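Local coordinates for protein branched-chain-amino-acid aminotransferase (Pseudomonas aeruginosa, PDB 6NST) that probably transfers the amino group of leucine, isoleucine or valine to 2-oxoglutarate, with pyridoxal 5'-phosphate as cofactor, at residues A[11-16]-A[117-122]; A[135-140]-A[275-280]; A[210-215]-A[238-243]. The protein carries 1 engineered substitution. All blocks are in the same frame, centred on the assembly; numbering follows the deposited sequence.

Contact 1: residues A[11-16]-A[117-122]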
ATOM      1  N   TRP A  11      17.592 -28.054 -29.710  1.00 24.61           N
ATOM      2  CA  TRP A  11      16.347 -28.812 -29.720  1.00 20.35           C
ATOM      3  C   TRP A  11      15.189 -27.853 -29.960  1.00 18.00           C
ATOM      4  O   TRP A  11      15.003 -26.894 -29.206  1.00 18.91           O
ATOM      5  CB  TRP A  11      16.175 -29.558 -28.401  1.00 20.68           C
ATOM      6  CG  TRP A  11      15.056 -30.551 -28.387  1.00 21.13           C
ATOM      7  CD1 TRP A  11      15.136 -31.879 -28.693  1.00 23.84           C
ATOM      8  CD2 TRP A  11      13.692 -30.304 -28.028  1.00 28.44           C
ATOM      9  NE1 TRP A  11      13.905 -32.474 -28.552  1.00 28.30           N
ATOM     10  CE2 TRP A  11      13.000 -31.527 -28.147  1.00 17.31           C
ATOM     11  CE3 TRP A  11      12.986 -29.168 -27.621  1.00 24.87           C
ATOM     12  CZ2 TRP A  11      11.639 -31.644 -27.865  1.00 23.99           C
ATOM     13  CZ3 TRP A  11      11.636 -29.287 -27.350  1.00 17.95           C
ATOM     14  CH2 TRP A  11      10.977 -30.514 -27.474  1.00 24.59           C
ATOM     15  N   TYR A  12      14.420 -28.103 -31.015  1.00 24.08           N
ATOM     16  CA  TYR A  12      13.379 -27.176 -31.460  1.00 22.25           C
ATOM     17  C   TYR A  12      12.156 -28.001 -31.850  1.00 30.84           C
ATOM     18  O   TYR A  12      12.106 -28.567 -32.947  1.00 43.52           O
ATOM     19  CB  TYR A  12      13.879 -26.327 -32.623  1.00 28.13           C
ATOM     20  CG  TYR A  12      13.067 -25.084 -32.929  1.00 22.79           C
ATOM     21  CD1 TYR A  12      11.780 -24.918 -32.434  1.00 21.19           C
ATOM     22  CD2 TYR A  12      13.594 -24.078 -33.727  1.00 26.54           C
ATOM     23  CE1 TYR A  12      11.047 -23.781 -32.722  1.00 30.21           C
ATOM     24  CE2 TYR A  12      12.870 -22.943 -34.019  1.00 26.30           C
ATOM     25  CZ  TYR A  12      11.597 -22.797 -33.515  1.00 28.33           C
ATOM     26  OH  TYR A  12      10.878 -21.661 -33.809  1.00 31.83           O
ATOM     27  N   ASP A  13      11.181 -28.069 -30.942  1.00 26.83           N
ATOM     28  CA  ASP A  13       9.878 -28.682 -31.199  1.00 25.61           C
ATOM     29  C   ASP A  13      10.013 -30.141 -31.646  1.00 32.87           C
ATOM     30  O   ASP A  13       9.513 -30.549 -32.697  1.00 34.89           O
ATOM     31  CB  ASP A  13       9.084 -27.863 -32.224  1.00 29.96           C
ATOM     32  CG  ASP A  13       8.642 -26.517 -31.683  1.00 30.35           C
ATOM     33  OD1 ASP A  13       8.881 -26.245 -30.488  1.00 31.81           O
ATOM     34  OD2 ASP A  13       8.054 -25.730 -32.451  1.00 26.89           O
ATOM     35  N   GLY A  14      10.686 -30.932 -30.812  1.00 26.77           N
ATOM     36  CA  GLY A  14      10.790 -32.359 -31.026  1.00 26.94           C
ATOM     37  C   GLY A  14      11.992 -32.813 -31.826  1.00 36.99           C
ATOM     38  O   GLY A  14      12.277 -34.017 -31.856  1.00 42.47           O
ATOM     39  N   GLU A  15      12.704 -31.899 -32.477  1.00 35.83           N
ATOM     40  CA  GLU A  15      13.825 -32.247 -33.333  1.00 26.67           C
ATOM     41  C   GLU A  15      15.003 -31.331 -33.036  1.00 30.49           C
ATOM     42  O   GLU A  15      14.840 -30.208 -32.553  1.00 26.54           O
ATOM     43  CB  GLU A  15      13.456 -32.143 -34.823  1.00 34.83           C
ATOM     44  CG  GLU A  15      12.388 -33.123 -35.288  1.00 46.56           C
ATOM     45  CD  GLU A  15      12.021 -32.930 -36.750  1.00 63.03           C
ATOM     46  OE1 GLU A  15      12.504 -31.954 -37.362  1.00 66.43           O
ATOM     47  OE2 GLU A  15      11.250 -33.755 -37.285  1.00 66.95           O
ATOM     48  N   LEU A  16      16.198 -31.830 -33.331  1.00 36.01           N
ATOM     49  CA  LEU A  16      17.399 -31.010 -33.302  1.00 34.24           C
ATOM     50  C   LEU A  16      17.541 -30.303 -34.642  1.00 33.85           C
ATOM     51  O   LEU A  16      17.375 -30.921 -35.698  1.00 35.55           O
ATOM     52  CB  LEU A  16      18.641 -31.854 -33.018  1.00 34.01           C
ATOM     53  CG  LEU A  16      18.701 -32.586 -31.678  1.00 40.39           C
ATOM     54  CD1 LEU A  16      19.848 -33.575 -31.692  1.00 39.11           C
ATOM     55  CD2 LEU A  16      18.850 -31.602 -30.525  1.00 20.61           C
ATOM     56  N   LYS A 117      -0.118 -21.357 -31.058  1.00 31.06           N
ATOM     57  CA  LYS A 117       0.625 -22.600 -30.932  1.00 23.56           C
ATOM     58  C   LYS A 117       1.782 -22.417 -29.960  1.00 31.70           C
ATOM     59  O   LYS A 117       2.436 -21.371 -29.939  1.00 30.34           O
ATOM     60  CB  LYS A 117       1.147 -23.063 -32.294  1.00 33.62           C
ATOM     61  CG  LYS A 117       1.746 -24.460 -32.291  1.00 47.29           C
ATOM     62  CD  LYS A 117       2.165 -24.879 -33.692  1.00 60.61           C
ATOM     63  CE  LYS A 117       2.760 -26.277 -33.702  1.00 61.72           C
ATOM     64  NZ  LYS A 117       3.974 -26.367 -32.843  1.00 62.87           N
ATOM     65  N   VAL A 118       2.023 -23.440 -29.148  1.00 21.34           N
ATOM     66  CA  VAL A 118       3.098 -23.435 -28.165  1.00 26.96           C
ATOM     67  C   VAL A 118       4.321 -24.102 -28.775  1.00 29.46           C
ATOM     68  O   VAL A 118       4.243 -25.237 -29.262  1.00 18.41           O
ATOM     69  CB  VAL A 118       2.673 -24.151 -26.872  1.00 25.54           C
ATOM     70  CG1 VAL A 118       3.813 -24.162 -25.878  1.00 13.50           C
ATOM     71  CG2 VAL A 118       1.444 -23.484 -26.271  1.00 18.04           C
ATOM     72  N   HIS A 119       5.448 -23.395 -28.755  1.00 35.61           N
ATOM     73  CA  HIS A 119       6.726 -23.917 -29.216  1.00 32.11           C
ATOM     74  C   HIS A 119       7.685 -24.034 -28.039  1.00 27.37           C
ATOM     75  O   HIS A 119       7.574 -23.298 -27.055  1.00 20.18           O
ATOM     76  CB  HIS A 119       7.336 -23.017 -30.294  1.00 28.13           C
ATOM     77  CG  HIS A 119       6.469 -22.853 -31.504  1.00 40.23           C
ATOM     78  ND1 HIS A 119       6.780 -23.415 -32.723  1.00 41.92           N
ATOM     79  CD2 HIS A 119       5.301 -22.193 -31.681  1.00 42.53           C
ATOM     80  CE1 HIS A 119       5.841 -23.105 -33.600  1.00 46.13           C
ATOM     81  NE2 HIS A 119       4.932 -22.365 -32.993  1.00 46.85           N
ATOM     82  N   VAL A 120       8.632 -24.965 -28.146  1.00 22.82           N
ATOM     83  CA  VAL A 120       9.607 -25.218 -27.090  1.00 21.81           C
ATOM     84  C   VAL A 120      10.992 -25.296 -27.719  1.00 26.98           C
ATOM     85  O   VAL A 120      11.181 -25.989 -28.724  1.00 24.38           O
ATOM     86  CB  VAL A 120       9.295 -26.517 -26.321  1.00 26.08           C
ATOM     87  CG1 VAL A 120      10.333 -26.758 -25.239  1.00 14.26           C
ATOM     88  CG2 VAL A 120       7.897 -26.467 -25.726  1.00 21.69           C
ATOM     89  N   ILE A 121      11.959 -24.592 -27.129  1.00 24.45           N
ATOM     90  CA  ILE A 121      13.350 -24.661 -27.565  1.00 30.22           C
ATOM     91  C   ILE A 121      14.240 -24.887 -26.354  1.00 29.15           C
ATOM     92  O   ILE A 121      13.968 -24.395 -25.255  1.00 33.98           O
ATOM     93  CB  ILE A 121      13.798 -23.392 -28.328  1.00 31.55           C
ATOM     94  CG1 ILE A 121      13.537 -22.130 -27.492  1.00 19.81           C
ATOM     95  CG2 ILE A 121      13.114 -23.316 -29.673  1.00 31.59           C
ATOM     96  CD1 ILE A 121      14.788 -21.564 -26.833  1.00 15.84           C
ATOM     97  N   ILE A 122      15.305 -25.661 -26.560  1.00 23.90           N
ATOM     98  CA  ILE A 122      16.270 -25.922 -25.497  1.00 23.83           C
ATOM     99  C   ILE A 122      17.672 -25.737 -26.058  1.00 32.47           C
ATOM    100  O   ILE A 122      18.190 -26.607 -26.769  1.00 27.06           O
ATOM    101  CB  ILE A 122      16.105 -27.329 -24.893  1.00 21.75           C
ATOM    102  CG1 ILE A 122      14.667 -27.531 -24.409  1.00 18.01           C
ATOM    103  CG2 ILE A 122      17.082 -27.527 -23.740  1.00 20.10           C
ATOM    104  CD1 ILE A 122      14.390 -28.901 -23.857  1.00 18.17           C
TER

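Contact 2: residues A[135-140]-A[275-280]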
ATOM      1  N   ALA A 135      35.015 -12.455  -8.322  1.00 70.54           N
ATOM      2  CA  ALA A 135      33.817 -12.139  -7.557  1.00 56.65           C
ATOM      3  C   ALA A 135      33.260 -13.343  -6.813  1.00 53.55           C
ATOM      4  O   ALA A 135      32.395 -13.170  -5.947  1.00 47.71           O
ATOM      5  CB  ALA A 135      32.747 -11.568  -8.486  1.00 54.69           C
ATOM      6  N   LEU A 136      33.732 -14.551  -7.126  1.00 68.26           N
ATOM      7  CA  LEU A 136      33.190 -15.757  -6.517  1.00 70.58           C
ATOM      8  C   LEU A 136      33.824 -16.072  -5.168  1.00 66.49           C
ATOM      9  O   LEU A 136      33.245 -16.839  -4.389  1.00 57.06           O
ATOM     10  CB  LEU A 136      33.372 -16.937  -7.474  1.00 71.49           C
ATOM     11  CG  LEU A 136      32.635 -18.251  -7.222  1.00 68.95           C
ATOM     12  CD1 LEU A 136      31.126 -18.040  -7.154  1.00 66.02           C
ATOM     13  CD2 LEU A 136      32.992 -19.239  -8.316  1.00 63.26           C
ATOM     14  N   GLN A 137      34.988 -15.493  -4.869  1.00 71.19           N
ATOM     15  CA  GLN A 137      35.693 -15.774  -3.628  1.00 72.40           C
ATOM     16  C   GLN A 137      36.033 -14.529  -2.820  1.00 54.78           C
ATOM     17  O   GLN A 137      36.566 -14.660  -1.713  1.00 56.53           O
ATOM     18  CB  GLN A 137      36.984 -16.557  -3.915  1.00 85.42           C
ATOM     19  CG  GLN A 137      36.752 -17.893  -4.610  1.00 89.03           C
ATOM     20  CD  GLN A 137      38.040 -18.640  -4.888  1.00 91.77           C
ATOM     21  OE1 GLN A 137      39.133 -18.096  -4.730  1.00 93.07           O
ATOM     22  NE2 GLN A 137      37.918 -19.895  -5.302  1.00 93.80           N
ATOM     23  N   GLN A 138      35.737 -13.332  -3.328  1.00 46.97           N
ATOM     24  CA  GLN A 138      36.068 -12.096  -2.634  1.00 51.29           C
ATOM     25  C   GLN A 138      34.868 -11.212  -2.326  1.00 43.92           C
ATOM     26  O   GLN A 138      34.965 -10.367  -1.431  1.00 44.58           O
ATOM     27  CB  GLN A 138      37.085 -11.282  -3.448  1.00 57.47           C
ATOM     28  CG  GLN A 138      38.406 -12.007  -3.656  1.00 73.35           C
ATOM     29  CD  GLN A 138      39.298 -11.327  -4.674  1.00 80.34           C
ATOM     30  OE1 GLN A 138      38.877 -10.401  -5.369  1.00 88.38           O
ATOM     31  NE2 GLN A 138      40.540 -11.786  -4.770  1.00 72.87           N
ATOM     32  N   GLY A 139      33.759 -11.376  -3.025  1.00 27.02           N
ATOM     33  CA  GLY A 139      32.578 -10.594  -2.735  1.00 28.48           C
ATOM     34  C   GLY A 139      32.322  -9.541  -3.799  1.00 27.30           C
ATOM     35  O   GLY A 139      33.248  -9.007  -4.425  1.00 30.41           O
ATOM     36  N   ILE A 140      31.043  -9.234  -4.005  1.00 22.46           N
ATOM     37  CA  ILE A 140      30.617  -8.254  -4.993  1.00 22.90           C
ATOM     38  C   ILE A 140      30.060  -7.030  -4.278  1.00 22.57           C
ATOM     39  O   ILE A 140      29.746  -7.058  -3.083  1.00 20.13           O
ATOM     40  CB  ILE A 140      29.571  -8.836  -5.965  1.00 17.92           C
ATOM     41  CG1 ILE A 140      28.314  -9.258  -5.202  1.00 20.12           C
ATOM     42  CG2 ILE A 140      30.143 -10.017  -6.721  1.00 18.97           C
ATOM     43  CD1 ILE A 140      27.202  -9.777  -6.094  1.00 23.11           C
ATOM     44  N   GLY A 275      34.013  -7.350   5.305  1.00 25.41           N
ATOM     45  CA  GLY A 275      34.198  -6.990   3.916  1.00 19.89           C
ATOM     46  C   GLY A 275      34.750  -8.083   3.031  1.00 25.47           C
ATOM     47  O   GLY A 275      35.131  -7.798   1.890  1.00 28.07           O
ATOM     48  N   ARG A 276      34.817  -9.320   3.517  1.00 19.15           N
ATOM     49  CA  ARG A 276      35.294 -10.441   2.722  1.00 25.11           C
ATOM     50  C   ARG A 276      34.341 -11.612   2.916  1.00 28.05           C
ATOM     51  O   ARG A 276      33.341 -11.513   3.635  1.00 20.60           O
ATOM     52  CB  ARG A 276      36.734 -10.813   3.095  1.00 29.74           C
ATOM     53  CG  ARG A 276      36.934 -11.111   4.570  1.00 43.87           C
ATOM     54  CD  ARG A 276      38.394 -11.393   4.889  1.00 55.17           C
ATOM     55  NE  ARG A 276      38.585 -11.678   6.307  1.00 62.08           N
ATOM     56  CZ  ARG A 276      38.869 -10.758   7.223  1.00 64.80           C
ATOM     57  NH1 ARG A 276      39.003  -9.487   6.870  1.00 63.60           N
ATOM     58  NH2 ARG A 276      39.022 -11.109   8.492  1.00 73.13           N
ATOM     59  N   ARG A 277      34.651 -12.727   2.259  1.00 28.81           N
ATOM     60  CA  ARG A 277      33.817 -13.918   2.350  1.00 25.48           C
ATOM     61  C   ARG A 277      33.884 -14.488   3.761  1.00 26.65           C
ATOM     62  O   ARG A 277      34.966 -14.840   4.246  1.00 26.51           O
ATOM     63  CB  ARG A 277      34.268 -14.953   1.322  1.00 36.39           C
ATOM     64  CG  ARG A 277      33.433 -16.224   1.292  1.00 30.14           C
ATOM     65  CD  ARG A 277      33.947 -17.183   0.225  1.00 32.23           C
ATOM     66  NE  ARG A 277      35.355 -17.522   0.428  1.00 30.08           N
ATOM     67  CZ  ARG A 277      36.098 -18.191  -0.448  1.00 30.56           C
ATOM     68  NH1 ARG A 277      35.573 -18.596  -1.597  1.00 24.30           N
ATOM     69  NH2 ARG A 277      37.369 -18.451  -0.178  1.00 29.16           N
ATOM     70  N   GLY A 278      32.734 -14.573   4.420  1.00 23.27           N
ATOM     71  CA  GLY A 278      32.670 -15.062   5.778  1.00 23.37           C
ATOM     72  C   GLY A 278      32.815 -16.565   5.853  1.00 22.41           C
ATOM     73  O   GLY A 278      32.828 -17.285   4.842  1.00 22.18           O
ATOM     74  N   PRO A 279      32.926 -17.071   7.085  1.00 30.59           N
ATOM     75  CA  PRO A 279      33.137 -18.513   7.277  1.00 22.96           C
ATOM     76  C   PRO A 279      31.943 -19.351   6.847  1.00 31.07           C
ATOM     77  O   PRO A 279      32.112 -20.382   6.188  1.00 40.98           O
ATOM     78  CB  PRO A 279      33.386 -18.637   8.789  1.00 17.62           C
ATOM     79  CG  PRO A 279      33.701 -17.246   9.259  1.00 17.28           C
ATOM     80  CD  PRO A 279      32.946 -16.330   8.357  1.00 28.30           C
ATOM     81  N   VAL A 280      30.736 -18.924   7.225  1.00 22.06           N
ATOM     82  CA  VAL A 280      29.541 -19.688   6.881  1.00 20.41           C
ATOM     83  C   VAL A 280      29.319 -19.686   5.374  1.00 25.96           C
ATOM     84  O   VAL A 280      28.988 -20.722   4.783  1.00 18.95           O
ATOM     85  CB  VAL A 280      28.320 -19.139   7.643  1.00 19.82           C
ATOM     86  CG1 VAL A 280      27.046 -19.845   7.198  1.00 15.10           C
ATOM     87  CG2 VAL A 280      28.522 -19.301   9.145  1.00 15.85           C
TER

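Contact 3: residues A[210-215]-A[238-243]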
ATOM      1  N   THR A 210      17.022 -15.547   5.654  1.00 11.74           N
ATOM      2  CA  THR A 210      16.700 -15.345   4.252  1.00 11.62           C
ATOM      3  C   THR A 210      15.236 -14.953   4.161  1.00 23.28           C
ATOM      4  O   THR A 210      14.432 -15.372   5.004  1.00 22.53           O
ATOM      5  CB  THR A 210      16.980 -16.608   3.417  1.00 14.85           C
ATOM      6  OG1 THR A 210      16.765 -16.330   2.028  1.00 19.19           O
ATOM      7  CG2 THR A 210      16.080 -17.763   3.845  1.00 20.95           C
ATOM      8  N   PRO A 211      14.864 -14.125   3.184  1.00 22.91           N
ATOM      9  CA  PRO A 211      13.452 -13.752   3.042  1.00 16.54           C
ATOM     10  C   PRO A 211      12.586 -14.976   2.792  1.00 23.31           C
ATOM     11  O   PRO A 211      12.947 -15.869   2.022  1.00 24.90           O
ATOM     12  CB  PRO A 211      13.452 -12.805   1.837  1.00 16.31           C
ATOM     13  CG  PRO A 211      14.846 -12.271   1.774  1.00 19.14           C
ATOM     14  CD  PRO A 211      15.728 -13.392   2.241  1.00 20.26           C
ATOM     15  N   GLU A 212      11.444 -15.017   3.471  1.00 21.90           N
ATOM     16  CA  GLU A 212      10.494 -16.099   3.263  1.00 37.30           C
ATOM     17  C   GLU A 212       9.970 -16.072   1.832  1.00 38.83           C
ATOM     18  O   GLU A 212       9.917 -15.021   1.187  1.00 36.48           O
ATOM     19  CB  GLU A 212       9.341 -15.983   4.261  1.00 42.94           C
ATOM     20  CG  GLU A 212       9.316 -14.654   5.003  1.00 51.60           C
ATOM     21  CD  GLU A 212       8.133 -14.521   5.942  1.00 59.72           C
ATOM     22  OE1 GLU A 212       7.905 -15.445   6.751  1.00 65.06           O
ATOM     23  OE2 GLU A 212       7.430 -13.491   5.866  1.00 62.13           O
ATOM     24  N   VAL A 213       9.593 -17.247   1.329  1.00 48.51           N
ATOM     25  CA  VAL A 213       9.086 -17.379  -0.033  1.00 58.57           C
ATOM     26  C   VAL A 213       7.804 -16.567  -0.157  1.00 66.68           C
ATOM     27  O   VAL A 213       6.700 -17.121  -0.192  1.00 71.36           O
ATOM     28  CB  VAL A 213       8.852 -18.853  -0.403  1.00 64.92           C
ATOM     29  CG1 VAL A 213       8.708 -19.008  -1.910  1.00 65.51           C
ATOM     30  CG2 VAL A 213       9.987 -19.717   0.122  1.00 63.06           C
ATOM     31  N   THR A 214       7.948 -15.244  -0.225  1.00 67.72           N
ATOM     32  CA  THR A 214       6.813 -14.333  -0.184  1.00 63.08           C
ATOM     33  C   THR A 214       6.576 -13.717  -1.556  1.00 57.69           C
ATOM     34  O   THR A 214       5.720 -14.182  -2.316  1.00 47.95           O
ATOM     35  CB  THR A 214       7.055 -13.241   0.860  1.00 68.41           C
ATOM     36  OG1 THR A 214       7.853 -13.771   1.926  1.00 78.75           O
ATOM     37  CG2 THR A 214       5.745 -12.758   1.436  1.00 73.41           C
ATOM     38  N   ALA A 215       7.333 -12.673  -1.883  1.00 55.71           N
ATOM     39  CA  ALA A 215       7.268 -12.040  -3.191  1.00 47.54           C
ATOM     40  C   ALA A 215       8.500 -12.317  -4.042  1.00 50.79           C
ATOM     41  O   ALA A 215       8.564 -11.854  -5.187  1.00 46.93           O
ATOM     42  CB  ALA A 215       7.068 -10.528  -3.035  1.00 33.88           C
ATOM     43  N   GLU A 238      13.540 -18.192   8.162  1.00 20.34           N
ATOM     44  CA  GLU A 238      12.855 -17.452   7.110  1.00 16.74           C
ATOM     45  C   GLU A 238      11.971 -16.396   7.761  1.00 27.25           C
ATOM     46  O   GLU A 238      11.093 -16.728   8.565  1.00 30.23           O
ATOM     47  CB  GLU A 238      12.017 -18.384   6.236  1.00 19.06           C
ATOM     48  CG  GLU A 238      12.829 -19.374   5.424  1.00 21.72           C
ATOM     49  CD  GLU A 238      11.958 -20.374   4.692  1.00 27.77           C
ATOM     50  OE1 GLU A 238      11.024 -20.921   5.316  1.00 41.30           O
ATOM     51  OE2 GLU A 238      12.201 -20.608   3.490  1.00 35.58           O
ATOM     52  N   LYS A 239      12.205 -15.131   7.419  1.00 28.18           N
ATOM     53  CA  LYS A 239      11.440 -14.041   8.007  1.00 19.58           C
ATOM     54  C   LYS A 239      11.589 -12.810   7.125  1.00 20.29           C
ATOM     55  O   LYS A 239      12.353 -12.801   6.157  1.00 21.06           O
ATOM     56  CB  LYS A 239      11.890 -13.755   9.445  1.00 17.89           C
ATOM     57  CG  LYS A 239      13.275 -13.147   9.574  1.00 20.04           C
ATOM     58  CD  LYS A 239      13.611 -12.902  11.040  1.00 29.10           C
ATOM     59  CE  LYS A 239      14.842 -12.027  11.198  1.00 30.53           C
ATOM     60  NZ  LYS A 239      14.611 -10.668  10.647  1.00 26.94           N
ATOM     61  N   ARG A 240      10.835 -11.770   7.467  1.00 19.41           N
ATOM     62  CA  ARG A 240      10.940 -10.509   6.750  1.00 21.35           C
ATOM     63  C   ARG A 240      12.222  -9.797   7.155  1.00 18.32           C
ATOM     64  O   ARG A 240      12.511  -9.643   8.346  1.00 32.26           O
ATOM     65  CB  ARG A 240       9.725  -9.628   7.031  1.00 23.49           C
ATOM     66  CG  ARG A 240       8.398 -10.326   6.807  1.00 32.98           C
ATOM     67  CD  ARG A 240       7.240  -9.445   7.233  1.00 41.14           C
ATOM     68  NE  ARG A 240       6.667  -8.711   6.110  1.00 42.95           N
ATOM     69  CZ  ARG A 240       5.710  -7.798   6.232  1.00 37.93           C
ATOM     70  NH1 ARG A 240       5.225  -7.500   7.429  1.00 31.91           N
ATOM     71  NH2 ARG A 240       5.241  -7.180   5.157  1.00 27.63           N
ATOM     72  N   ILE A 241      12.995  -9.372   6.161  1.00 16.81           N
ATOM     73  CA  ILE A 241      14.300  -8.760   6.364  1.00  9.89           C
ATOM     74  C   ILE A 241      14.254  -7.343   5.814  1.00 11.17           C
ATOM     75  O   ILE A 241      13.830  -7.129   4.672  1.00 11.59           O
ATOM     76  CB  ILE A 241      15.415  -9.571   5.678  1.00 11.99           C
ATOM     77  CG1 ILE A 241      15.518 -10.969   6.286  1.00 19.09           C
ATOM     78  CG2 ILE A 241      16.748  -8.840   5.776  1.00 14.58           C
ATOM     79  CD1 ILE A 241      16.522 -11.858   5.587  1.00 14.87           C
ATOM     80  N   THR A 242      14.685  -6.382   6.620  1.00  9.28           N
ATOM     81  CA  THR A 242      14.784  -5.008   6.157  1.00 12.15           C
ATOM     82  C   THR A 242      16.152  -4.766   5.525  1.00 11.98           C
ATOM     83  O   THR A 242      17.090  -5.550   5.689  1.00 14.43           O
ATOM     84  CB  THR A 242      14.547  -4.032   7.308  1.00 14.64           C
ATOM     85  OG1 THR A 242      15.607  -4.159   8.264  1.00 21.77           O
ATOM     86  CG2 THR A 242      13.220  -4.330   7.986  1.00 12.85           C
ATOM     87  N   ARG A 243      16.262  -3.659   4.790  1.00 19.18           N
ATOM     88  CA  ARG A 243      17.527  -3.354   4.132  1.00 18.15           C
ATOM     89  C   ARG A 243      18.627  -3.070   5.150  1.00  8.52           C
ATOM     90  O   ARG A 243      19.776  -3.488   4.962  1.00 16.17           O
ATOM     91  CB  ARG A 243      17.357  -2.178   3.168  1.00 15.74           C
ATOM     92  CG  ARG A 243      17.153  -0.825   3.833  1.00 19.63           C
ATOM     93  CD  ARG A 243      17.732   0.281   2.973  1.00 18.63           C
ATOM     94  NE  ARG A 243      16.835   0.648   1.889  1.00 18.35           N
ATOM     95  CZ  ARG A 243      17.218   1.234   0.762  1.00 13.80           C
ATOM     96  NH1 ARG A 243      16.315   1.530  -0.159  1.00 11.61           N
ATOM     97  NH2 ARG A 243      18.498   1.507   0.547  1.00 14.60           N
TER

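Contact 1: residues A[11-16]-A[117-122]
The carboxylate of Asp-13 carries the polar half of this contact, one oxygen to each of two residues. OD1 of Asp-13 accepts from Val-120 N at 2.7 Å, almost straight at 172°. OD2 of Asp-13 takes the N-H of His-119 ND1 at 2.7 Å through its syn lone pair. That donor is less well aimed, and OD2 sits 30° out of the imidazole plane. ND1 is the donor, so it probably carries the proton. NZ of Lys-117 lies above one face of the His-119 ring, toward its rim, and 4.1 Å from Asp-13 OD2. This is beyond a salt bridge, but the nearby positive charge would probably favour an ionised Asp-13. The backbone of Asp-13 adds a further bond, its N to Val-120 O at 3.0 Å, so both main-chain polar atoms of Val-120 are held by one residue.

Asp-13 is in the two-residue loop of a beta hairpin. A type I' turn from Tyr-12 to Glu-15 joins strands 9-12 and 15-18. Both central residues, Asp-13 and Gly-14, have positive phi, which Gly-14 takes easily. Strand 9-12 runs antiparallel to strand 118-126. Trp-11 and Ile-122 form a hydrogen-bonded pair, with Ile-122 N to Trp-11 O at 2.9 Å and a weak return bond. Tyr-12 and Ile-121 form the following non-hydrogen-bonded pair.

On one face of the sheet, CG2 of Ile-121 sits over the Tyr-12 ring, 3.7 Å from its centroid, a CH-pi contact. The Tyr-12 hydroxyl is bonded to Thr-23 O. On the other, CZ3 of Trp-11 meets Val-120 CG1 edge-on at 3.5 Å, and the side chains of Trp-11 and Ile-122 run alongside each other. Helix 77-89 covers this face, with Ala-83 touching both Trp-11 and Ile-122. Tyr-75 meets the Trp-11 ring edge-to-face.

Contact 2: residues A[135-140]-A[275-280]
Gly-275 opens the second segment with positive phi. It brings its carbonyl near the end of the short, weakly bonded helix 134-138. Its O is 4.2 Å from Gln-138 O, so the two carbonyls are neighbours and not partners. Arg-276 follows as the residue whose CA comes nearest to that of Gln-138. Its CA lies 4.2 Å from Gln-138 O, while its long side chain leads away from the other segment.

Arg-277 makes the largest part of the contact. CG is anti to the backbone N (chi1 -178°), and the chain stays extended until it bends at chi3 (57°). This lays the guanidinium across the backbone of Gln-137. The carbonyl O of Gln-137 sits over the centre of one guanidinium face, 3.7 Å above the plane. NH1 of Arg-277 also rests on the aliphatic part of the Gln-137 side chain, 3.3 Å from CG and 3.4 Å from CB. The two side chains lie side by side and point the same way, although Gln-137 is poorly ordered.

Gly-278 then takes the N-cap position of helix 279-292. From this helix Gln-285 bonds to both segments: its OE1 accepts from Arg-277 NH1, and its NE2 donates to Leu-136 O. The contact therefore joins the end of one helix, where Gly-139 turns the chain with positive phi towards strand 140-145, to the start of another.

No hydrogen bond crosses directly between the segments. The carbonyl O of Gln-137 over the face of the cationic guanidinium is probably favourable electrostatically, while the hydrogen bond that helps to place NH1 comes from Gln-285.

Contact 3: residues A[210-215]-A[238-243]
Two parallel neighbouring strands end here: strand 207-210 and strand 235-238, joined by helix 220-231 in a beta-alpha-beta crossover. Their last bridge pairs Thr-210 with Glu-238. Lys-239 N donates to Thr-210 O at 3.3 Å with an angle of 157°, in the carbonyl plane. One step on, Glu-212 N is 3.6 Å from Lys-239 O and makes no hydrogen bond. Pro-211 CA makes a CA-H...O contact with that oxygen at 3.4 Å.

Beside this bridge, CG2 of Thr-210 lies along Glu-238 CG. Thr-210 OG1 is bonded to Ile-200 O. Arg-222 of the crossover helix forms a salt bridge with Glu-238 OE2 and also donates to Pro-211 O, so it ties both strand ends to the helix. CD1 of Ile-241 packs against the Thr-210 to Pro-211 peptide, 3.6 Å from Thr-210 C. The same methyl meets Pro-211 CD at 3.8 Å, crossing the ring obliquely.

Past the strands, Glu-212 folds its side chain over the backbone of Lys-239. Its chi1 of 12° nearly eclipses CG with the backbone N, and the chain is extended beyond CG. CG of Glu-212 touches Lys-239 C at 3.6 Å, and OE2 reaches Arg-240 CG at 3.4 Å. The carboxylate thus rests on the aliphatic stem of Arg-240 without a salt bridge to the guanidinium of the same chain. That group forms salt bridges with Glu-189 of its own chain and with Glu-189 of a neighbouring subunit.

Val-213, a poorly ordered residue, is the centre of an inverse gamma turn that carries the loop away. Thr-214, which is also poorly ordered, donates from OG1 to Glu-212 O at 2.5 Å, 70° out of the carbonyl plane, so the length should not be pressed.

How the contacts relate
Contact 1 belongs to the antiparallel sheet, contacts 2 and 3 to the part built round the mixed sheet. Contact 1 lies across the chain's centre from the other two: its centre is 40 Å from that of contact 2 and 37 Å from that of contact 3. Contacts 2 and 3 are closer, 22 Å between centres and about 11 Å between nearest atoms, yet do not touch. Both segments of contact 3 fall in sequence between those of contact 2. All three lie away from Lys-160, the probable cofactor lysine. Neighbouring subunits reach contact 3 most, contact 1 through Ile-121, and contact 2 not at all.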